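Local atomic coordinates of diaminopropionate ammonia-lyase (Escherichia coli, PDB entry 4D9N), a protein that catalyses the pyridoxal-phosphate-dependent alpha,beta-elimination of both L- and D-2,3-diaminopropionate to pyruvate and ammonia, working as a homodimer. Residues L253-V258 / N304-F309; L209-V214 / L241-D246; E91-D96 / I109-T114. All coordinates share one frame; numbering follows the deposited sequence.

Contacts 1 and 2 lie in the buried interior and touch, their centres about 14 Å apart; contact 3 sits on the surface, its centre about 40 Å from that of contact 1 and about 31 Å from that of contact 2. Helix 235-248 joins the first two: its residues 241-246 pack on 209-214 in contact 2, while Leu241, Leu244 and Val245 also meet Ser255, Leu253 and Cys305 of contact 1, and strand 254-260 follows it in the chain. The chemistry changes with place. Contact 1 combines parallel-strand backbone bonds with side-chain bonds of serine, threonine, histidine and glutamine; contact 2 has apolar helix packing with a carboxylate-phenol pair, and contact 3 a methionine, a tyrosine and a long salt bridge.

Contact 1: residues L253-V258 / N304-F309; sequences LHSIIV and NCATQF
His254 and Gln308 meet through a straight side-chain hydrogen bond, while Thr307 crosses the histidine at about a right angle. From CB of Thr307, which lies beside the carbonyl O of Ser255, the side chain forks. OG1 accepts the backbone N-H of Ser255 (N to OG1 2.8 Å); CG2, anti to its own backbone N, stands over the centre of the His254 ring, 3.9 Å from the centroid, in a CH-pi contact. The same ring gives its NE2-H to OE1 of Gln308 (2.9 Å, 170° at the hydrogen). OE1 lies in the imidazole plane, but the donor stands well above the amide's carbonyl plane. NE2 of Gln308 is held by the carbonyl of Lys362 and by Asp12. With an alanine at His254, both the NE2 donor and the ring under Thr307 CG2 are gone, which would probably let the threonine methyl shift and leave Gln308 OE1 less firmly placed. Beyond, Ser255 O accepts Gln308 N (3.1 Å), Ser255 OG accepts Thr307 N, and Ile257 N donates to Gln308 O (3.0 Å). CD1 of Ile257 packs on CB of Ala306 at 3.7 Å. Adjacent parallel strands 254-260 and 308-312 are thus joined in the large mixed sheet of this fold-type II pyridoxal-phosphate enzyme, related to the tryptophan synthase beta chain.

Contact 2: residues L209-V214 / L241-D246; sequences LADEAV and LGYLVD
Ala210 and Tyr243 mark the closest backbone approach of two helical segments, with CA atoms 6.7 Å apart. The axes of 209-214 and 241-246 come within 9.3 Å and run in broadly the same direction, crossing at -36°. The small Ala210 side chain lets the tyrosine lie close against the neighbouring helix: CB of Ala210 touches CD1 of Tyr243 at 3.6 Å and also meets CD1 of Leu244. CG of Tyr243 is anti to the backbone N (chi1 176°), which carries the ring over to Asp211. One ring face rests on the backbone at Asp211, whose N lies above the plane toward the rim. CG2 of Val214 approaches the ring edge, 3.6 Å from CE1 of Tyr243, and also meets CD1 of Leu244 at 3.9 Å; the valine and leucine lie antiparallel alongside one another. At the phenol end, the hydrogen bond from Tyr243 OH to Asp211 OD1 is modelled at 2.4 Å, so short that its exact length is doubtful, with carboxylate and ring planes 82° apart. That carboxylate also forms salt bridges to Arg33 and Lys30 of helix 26-36, a positive setting likely to stabilise its negative charge. Helix 26-36 touches the tyrosine as well, through Gln26 and Ala29. This is interhelical packing in the layered alpha/beta fold: helices 197-219 and 235-248 flank strand 226-230 in sequence and belong to its strand-helix alternation.

Contact 3: residues E91-D96 / I109-T114; sequences EKYHLD and IGEKMT
Tyr93 and Met113 reach toward each other from opposite directions, and the methionine tip ends beside the phenol ring. CE of Met113 lies obliquely to that ring, 3.6 Å from CE2 of Tyr93, while CG of Met113 is 3.4 Å from Tyr93 OH. The methionine chain bends at its last torsion (chi3 -138°), bringing its end alongside the lysine as well: CE of Met113 lies 3.6 Å from CB of Lys92, and the two chains run side by side with reversed direction. Glu111 crosses the tyrosine obliquely, with ring and carboxylate planes 48° apart; OE1 of Glu111 comes in the ring plane at the edge, 3.5 Å from CE1 of Tyr93. The phenol OH of Tyr93 lies 2.8 Å from the carbonyl O of Glu111. Lys92 meets the glutamate at about a right angle, and NZ forms a long salt bridge to Glu111 OE1 (3.8 Å), besides a weak hydrogen bond to Tyr93 OH. Met113 is buried, backed by Leu89 of helix 81-92, whereas the charged pair lies at the surface. The contact joins the C-terminal end of helix 81-92 to the loop leading into strand 114-118, a peripheral helix-to-loop packing beside the four-stranded parallel sheet of the smaller alpha/beta unit.

Contact 1: residues L253-V258 / N304-F309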
loop_
_atom_site.group_PDB
_atom_site.type_symbol
_atom_site.label_atom_id
_atom_site.label_comp_id
_atom_site.label_asym_id
_atom_site.label_seq_id
_atom_site.Cartn_x
_atom_site.Cartn_y
_atom_site.Cartn_z
ATOM N N LEU A 253 -7.632 12.248 -29.144
ATOM C CA LEU A 253 -7.040 12.030 -27.835
ATOM C C LEU A 253 -7.744 12.930 -26.827
ATOM O O LEU A 253 -7.699 14.160 -26.937
ATOM C CB LEU A 253 -5.539 12.341 -27.862
ATOM C CG LEU A 253 -4.539 11.458 -27.100
ATOM C CD1 LEU A 253 -3.214 12.188 -26.944
ATOM C CD2 LEU A 253 -5.050 11.008 -25.739
ATOM N N HIS A 254 -8.407 12.312 -25.854
ATOM C CA HIS A 254 -9.103 13.053 -24.807
ATOM C C HIS A 254 -8.135 13.393 -23.704
ATOM O O HIS A 254 -7.927 12.608 -22.774
ATOM C CB HIS A 254 -10.292 12.250 -24.281
ATOM C CG HIS A 254 -11.322 13.087 -23.561
ATOM N ND1 HIS A 254 -12.551 13.306 -24.057
ATOM C CD2 HIS A 254 -11.263 13.764 -22.344
ATOM C CE1 HIS A 254 -13.246 14.084 -23.206
ATOM N NE2 HIS A 254 -12.456 14.364 -22.159
ATOM N N SER A 255 -7.527 14.571 -23.807
ATOM C CA SER A 255 -6.480 14.987 -22.877
ATOM C C SER A 255 -7.028 15.788 -21.705
ATOM O O SER A 255 -7.841 16.696 -21.884
ATOM C CB SER A 255 -5.389 15.779 -23.600
ATOM O OG SER A 255 -5.925 16.895 -24.289
ATOM N N ILE A 256 -6.572 15.441 -20.504
ATOM C CA ILE A 256 -7.040 16.089 -19.285
ATOM C C ILE A 256 -5.864 16.622 -18.471
ATOM O O ILE A 256 -4.937 15.879 -18.137
ATOM C CB ILE A 256 -7.897 15.134 -18.419
ATOM C CG1 ILE A 256 -9.066 14.556 -19.227
ATOM C CG2 ILE A 256 -8.426 15.864 -17.196
ATOM C CD1 ILE A 256 -9.584 13.230 -18.712
ATOM N N ILE A 257 -5.911 17.914 -18.159
ATOM C CA ILE A 257 -4.866 18.555 -17.367
ATOM C C ILE A 257 -5.337 18.712 -15.923
ATOM O O ILE A 257 -6.401 19.278 -15.664
ATOM C CB ILE A 257 -4.401 19.893 -18.001
ATOM C CG1 ILE A 257 -3.404 19.632 -19.136
ATOM C CG2 ILE A 257 -3.738 20.800 -16.972
ATOM C CD1 ILE A 257 -4.004 19.088 -20.416
ATOM N N VAL A 258 -4.533 18.195 -14.998
ATOM C CA VAL A 258 -4.913 18.089 -13.593
ATOM C C VAL A 258 -4.084 19.031 -12.721
ATOM O O VAL A 258 -2.849 19.021 -12.780
ATOM C CB VAL A 258 -4.765 16.631 -13.092
ATOM C CG1 VAL A 258 -5.079 16.523 -11.605
ATOM C CG2 VAL A 258 -5.651 15.692 -13.900
ATOM N N ASN A 304 -4.369 25.108 -27.248
ATOM C CA ASN A 304 -4.681 24.596 -28.576
ATOM C C ASN A 304 -5.216 23.167 -28.602
ATOM O O ASN A 304 -6.107 22.859 -29.396
ATOM C CB ASN A 304 -3.452 24.700 -29.487
ATOM C CG ASN A 304 -3.141 26.130 -29.895
ATOM O OD1 ASN A 304 -3.852 27.067 -29.528
ATOM N ND2 ASN A 304 -2.074 26.302 -30.664
ATOM N N CYS A 305 -4.683 22.304 -27.733
ATOM C CA CYS A 305 -4.885 20.855 -27.869
ATOM C C CYS A 305 -5.443 20.117 -26.648
ATOM O O CYS A 305 -5.789 18.936 -26.745
ATOM C CB CYS A 305 -3.586 20.187 -28.336
ATOM S SG CYS A 305 -3.009 20.748 -29.958
ATOM N N ALA A 306 -5.530 20.797 -25.506
ATOM C CA ALA A 306 -6.125 20.196 -24.309
ATOM C C ALA A 306 -7.644 20.123 -24.440
ATOM O O ALA A 306 -8.285 21.079 -24.881
ATOM C CB ALA A 306 -5.729 20.960 -23.055
ATOM N N THR A 307 -8.206 18.977 -24.064
ATOM C CA THR A 307 -9.647 18.762 -24.130
ATOM C C THR A 307 -10.325 19.366 -22.902
ATOM O O THR A 307 -11.284 20.134 -23.031
ATOM C CB THR A 307 -9.997 17.263 -24.241
ATOM O OG1 THR A 307 -9.039 16.602 -25.077
ATOM C CG2 THR A 307 -11.396 17.078 -24.819
ATOM N N GLN A 308 -9.813 19.025 -21.719
ATOM C CA GLN A 308 -10.393 19.483 -20.455
ATOM C C GLN A 308 -9.346 19.868 -19.409
ATOM O O GLN A 308 -8.234 19.334 -19.402
ATOM C CB GLN A 308 -11.337 18.416 -19.889
ATOM C CG GLN A 308 -12.648 18.274 -20.654
ATOM C CD GLN A 308 -13.433 17.033 -20.269
ATOM O OE1 GLN A 308 -12.867 16.035 -19.821
ATOM N NE2 GLN A 308 -14.747 17.089 -20.450
ATOM N N PHE A 309 -9.715 20.806 -18.537
ATOM C CA PHE A 309 -8.893 21.186 -17.388
ATOM C C PHE A 309 -9.591 20.788 -16.090
ATOM O O PHE A 309 -10.802 20.981 -15.948
ATOM C CB PHE A 309 -8.630 22.696 -17.364
ATOM C CG PHE A 309 -8.092 23.253 -18.654
ATOM C CD1 PHE A 309 -8.894 24.052 -19.464
ATOM C CD2 PHE A 309 -6.783 23.001 -19.052
ATOM C CE1 PHE A 309 -8.406 24.578 -20.651
ATOM C CE2 PHE A 309 -6.288 23.525 -20.239
ATOM C CZ PHE A 309 -7.102 24.314 -21.039
#

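Contact 2: residues L209-V214 / L241-D246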
loop_
_atom_site.group_PDB
_atom_site.type_symbol
_atom_site.label_atom_id
_atom_site.label_comp_id
_atom_site.label_asym_id
_atom_site.label_seq_id
_atom_site.Cartn_x
_atom_site.Cartn_y
_atom_site.Cartn_z
ATOM N N LEU A 209 9.922 10.560 -22.412
ATOM C CA LEU A 209 8.987 9.669 -21.722
ATOM C C LEU A 209 7.747 9.404 -22.576
ATOM O O LEU A 209 7.185 8.310 -22.543
ATOM C CB LEU A 209 8.601 10.227 -20.340
ATOM C CG LEU A 209 7.669 11.438 -20.186
ATOM C CD1 LEU A 209 6.205 11.022 -20.156
ATOM C CD2 LEU A 209 8.011 12.223 -18.930
ATOM N N ALA A 210 7.336 10.415 -23.341
ATOM C CA ALA A 210 6.200 10.302 -24.246
ATOM C C ALA A 210 6.532 9.401 -25.436
ATOM O O ALA A 210 5.688 8.620 -25.881
ATOM C CB ALA A 210 5.754 11.679 -24.712
ATOM N N ASP A 211 7.764 9.513 -25.935
ATOM C CA ASP A 211 8.257 8.651 -27.009
ATOM C C ASP A 211 8.386 7.213 -26.523
ATOM O O ASP A 211 8.060 6.275 -27.252
ATOM C CB ASP A 211 9.600 9.159 -27.550
ATOM C CG ASP A 211 10.089 8.368 -28.755
ATOM O OD1 ASP A 211 9.374 8.308 -29.777
ATOM O OD2 ASP A 211 11.203 7.812 -28.689
ATOM N N GLU A 212 8.857 7.053 -25.289
ATOM C CA GLU A 212 8.956 5.744 -24.651
ATOM C C GLU A 212 7.570 5.127 -24.468
ATOM O O GLU A 212 7.353 3.969 -24.822
ATOM C CB GLU A 212 9.675 5.853 -23.303
ATOM C CG GLU A 212 11.175 6.101 -23.400
ATOM C CD GLU A 212 11.863 6.184 -22.044
ATOM O OE1 GLU A 212 11.200 5.967 -21.003
ATOM O OE2 GLU A 212 13.081 6.463 -22.017
ATOM N N ALA A 213 6.640 5.917 -23.937
ATOM C CA ALA A 213 5.260 5.483 -23.718
ATOM C C ALA A 213 4.604 4.973 -24.996
ATOM O O ALA A 213 4.023 3.888 -25.004
ATOM C CB ALA A 213 4.434 6.609 -23.115
ATOM N N VAL A 214 4.712 5.758 -26.067
ATOM C CA VAL A 214 4.143 5.400 -27.370
ATOM C C VAL A 214 4.705 4.067 -27.875
ATOM O O VAL A 214 3.943 3.177 -28.264
ATOM C CB VAL A 214 4.323 6.543 -28.401
ATOM C CG1 VAL A 214 4.128 6.046 -29.825
ATOM C CG2 VAL A 214 3.353 7.679 -28.100
ATOM N N LEU A 241 2.166 16.387 -24.244
ATOM C CA LEU A 241 0.965 16.474 -25.081
ATOM C C LEU A 241 1.326 16.812 -26.522
ATOM O O LEU A 241 0.804 16.200 -27.451
ATOM C CB LEU A 241 -0.048 17.485 -24.530
ATOM C CG LEU A 241 -1.407 17.550 -25.242
ATOM C CD1 LEU A 241 -2.158 16.231 -25.134
ATOM C CD2 LEU A 241 -2.256 18.691 -24.708
ATOM N N GLY A 242 2.233 17.775 -26.694
ATOM C CA GLY A 242 2.733 18.158 -28.011
ATOM C C GLY A 242 3.256 16.987 -28.822
ATOM O O GLY A 242 3.080 16.946 -30.040
ATOM N N TYR A 243 3.902 16.036 -28.147
ATOM C CA TYR A 243 4.387 14.818 -28.796
ATOM C C TYR A 243 3.236 13.859 -29.100
ATOM O O TYR A 243 3.089 13.391 -30.229
ATOM C CB TYR A 243 5.447 14.113 -27.937
ATOM C CG TYR A 243 5.916 12.802 -28.530
ATOM C CD1 TYR A 243 5.256 11.607 -28.242
ATOM C CD2 TYR A 243 7.002 12.759 -29.398
ATOM C CE1 TYR A 243 5.673 10.407 -28.794
ATOM C CE2 TYR A 243 7.428 11.564 -29.955
ATOM C CZ TYR A 243 6.760 10.393 -29.651
ATOM O OH TYR A 243 7.178 9.205 -30.203
ATOM N N LEU A 244 2.438 13.565 -28.075
ATOM C CA LEU A 244 1.305 12.648 -28.182
ATOM C C LEU A 244 0.295 13.076 -29.248
ATOM O O LEU A 244 -0.240 12.243 -29.981
ATOM C CB LEU A 244 0.618 12.505 -26.818
ATOM C CG LEU A 244 0.929 11.300 -25.916
ATOM C CD1 LEU A 244 2.355 10.787 -26.045
ATOM C CD2 LEU A 244 0.611 11.636 -24.467
ATOM N N VAL A 245 0.058 14.383 -29.325
ATOM C CA VAL A 245 -0.863 14.979 -30.286
ATOM C C VAL A 245 -0.335 14.866 -31.719
ATOM O O VAL A 245 -1.114 14.726 -32.662
ATOM C CB VAL A 245 -1.170 16.446 -29.890
ATOM C CG1 VAL A 245 -1.453 17.329 -31.093
ATOM C CG2 VAL A 245 -2.316 16.491 -28.888
ATOM N N ASP A 246 0.987 14.907 -31.876
ATOM C CA ASP A 246 1.617 14.737 -33.190
ATOM C C ASP A 246 1.592 13.270 -33.634
ATOM O O ASP A 246 1.788 12.968 -34.811
ATOM C CB ASP A 246 3.056 15.273 -33.175
ATOM C CG ASP A 246 3.631 15.462 -34.573
ATOM O OD1 ASP A 246 3.012 16.177 -35.390
ATOM O OD2 ASP A 246 4.711 14.901 -34.854
#

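Contact 3: residues E91-D96 / I109-T114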
loop_
_atom_site.group_PDB
_atom_site.type_symbol
_atom_site.label_atom_id
_atom_site.label_comp_id
_atom_site.label_asym_id
_atom_site.label_seq_id
_atom_site.Cartn_x
_atom_site.Cartn_y
_atom_site.Cartn_z
ATOM N N GLU A 91 26.547 24.912 -27.177
ATOM C CA GLU A 91 26.427 26.239 -27.781
ATOM C C GLU A 91 27.602 27.144 -27.399
ATOM O O GLU A 91 28.240 27.737 -28.271
ATOM C CB GLU A 91 25.096 26.897 -27.399
ATOM N N LYS A 92 27.887 27.228 -26.100
ATOM C CA LYS A 92 28.924 28.123 -25.584
ATOM C C LYS A 92 30.343 27.629 -25.882
ATOM O O LYS A 92 31.217 28.424 -26.237
ATOM C CB LYS A 92 28.733 28.358 -24.079
ATOM C CG LYS A 92 29.626 29.442 -23.486
ATOM C CD LYS A 92 29.237 29.765 -22.050
ATOM C CE LYS A 92 30.207 30.742 -21.402
ATOM N NZ LYS A 92 31.527 30.126 -21.088
ATOM N N TYR A 93 30.566 26.323 -25.745
ATOM C CA TYR A 93 31.899 25.752 -25.938
ATOM C C TYR A 93 32.105 25.124 -27.317
ATOM O O TYR A 93 33.029 24.329 -27.509
ATOM C CB TYR A 93 32.233 24.761 -24.815
ATOM C CG TYR A 93 32.229 25.378 -23.432
ATOM C CD1 TYR A 93 32.925 26.558 -23.170
ATOM C CD2 TYR A 93 31.541 24.774 -22.380
ATOM C CE1 TYR A 93 32.930 27.123 -21.906
ATOM C CE2 TYR A 93 31.545 25.330 -21.109
ATOM C CZ TYR A 93 32.238 26.506 -20.879
ATOM O OH TYR A 93 32.243 27.067 -19.622
ATOM N N HIS A 94 31.251 25.501 -28.269
ATOM C CA HIS A 94 31.365 25.087 -29.675
ATOM C C HIS A 94 31.591 23.606 -29.848
ATOM O O HIS A 94 32.657 23.168 -30.289
ATOM C CB HIS A 94 32.440 25.900 -30.400
ATOM N N LEU A 95 30.575 22.829 -29.484
ATOM C CA LEU A 95 30.603 21.374 -29.608
ATOM C C LEU A 95 29.322 20.895 -30.286
ATOM O O LEU A 95 28.370 21.665 -30.440
ATOM C CB LEU A 95 30.742 20.720 -28.227
ATOM C CG LEU A 95 31.954 21.072 -27.354
ATOM C CD1 LEU A 95 31.620 20.888 -25.882
ATOM C CD2 LEU A 95 33.188 20.263 -27.738
ATOM N N ASP A 96 29.303 19.631 -30.698
ATOM C CA ASP A 96 28.099 19.039 -31.273
ATOM C C ASP A 96 27.442 18.080 -30.282
ATOM O O ASP A 96 28.118 17.264 -29.643
ATOM C CB ASP A 96 28.406 18.334 -32.599
ATOM C CG ASP A 96 27.151 18.055 -33.427
ATOM O OD1 ASP A 96 26.047 18.509 -33.047
ATOM O OD2 ASP A 96 27.271 17.380 -34.470
ATOM N N ILE A 109 39.831 20.679 -17.643
ATOM C CA ILE A 109 40.006 21.996 -17.029
ATOM C C ILE A 109 39.552 23.112 -17.972
ATOM O O ILE A 109 39.212 22.856 -19.129
ATOM C CB ILE A 109 41.471 22.237 -16.587
ATOM C CG1 ILE A 109 42.442 22.011 -17.756
ATOM C CG2 ILE A 109 41.819 21.355 -15.391
ATOM C CD1 ILE A 109 43.784 22.694 -17.596
ATOM N N GLY A 110 39.544 24.344 -17.467
ATOM C CA GLY A 110 39.182 25.510 -18.266
ATOM C C GLY A 110 38.068 26.340 -17.657
ATOM O O GLY A 110 38.012 26.526 -16.439
ATOM N N GLU A 111 37.182 26.839 -18.516
ATOM C CA GLU A 111 36.062 27.674 -18.091
ATOM C C GLU A 111 34.916 26.808 -17.582
ATOM O O GLU A 111 34.461 25.892 -18.275
ATOM C CB GLU A 111 35.584 28.566 -19.243
ATOM C CG GLU A 111 36.660 29.475 -19.823
ATOM C CD GLU A 111 36.198 30.242 -21.053
ATOM O OE1 GLU A 111 35.247 29.791 -21.730
ATOM O OE2 GLU A 111 36.795 31.298 -21.348
ATOM N N LYS A 112 34.462 27.097 -16.366
ATOM C CA LYS A 112 33.356 26.368 -15.746
ATOM C C LYS A 112 32.093 27.222 -15.741
ATOM O O LYS A 112 32.129 28.399 -15.370
ATOM C CB LYS A 112 33.704 25.967 -14.307
ATOM C CG LYS A 112 34.961 25.123 -14.150
ATOM C CD LYS A 112 34.654 23.634 -14.129
ATOM C CE LYS A 112 35.897 22.827 -13.785
ATOM N NZ LYS A 112 35.604 21.377 -13.607
ATOM N N MET A 113 30.981 26.628 -16.160
ATOM C CA MET A 113 29.687 27.291 -16.075
ATOM C C MET A 113 29.081 27.100 -14.692
ATOM O O MET A 113 29.303 26.075 -14.041
ATOM C CB MET A 113 28.725 26.748 -17.126
ATOM C CG MET A 113 29.036 27.168 -18.551
ATOM S SD MET A 113 27.533 27.205 -19.543
ATOM C CE MET A 113 28.124 26.459 -21.055
ATOM N N THR A 114 28.323 28.095 -14.246
ATOM C CA THR A 114 27.559 27.982 -13.009
ATOM C C THR A 114 26.070 28.100 -13.323
ATOM O O THR A 114 25.599 29.152 -13.767
ATOM C CB THR A 114 27.985 29.031 -11.963
ATOM O OG1 THR A 114 29.397 28.942 -11.741
ATOM C CG2 THR A 114 27.264 28.799 -10.644
#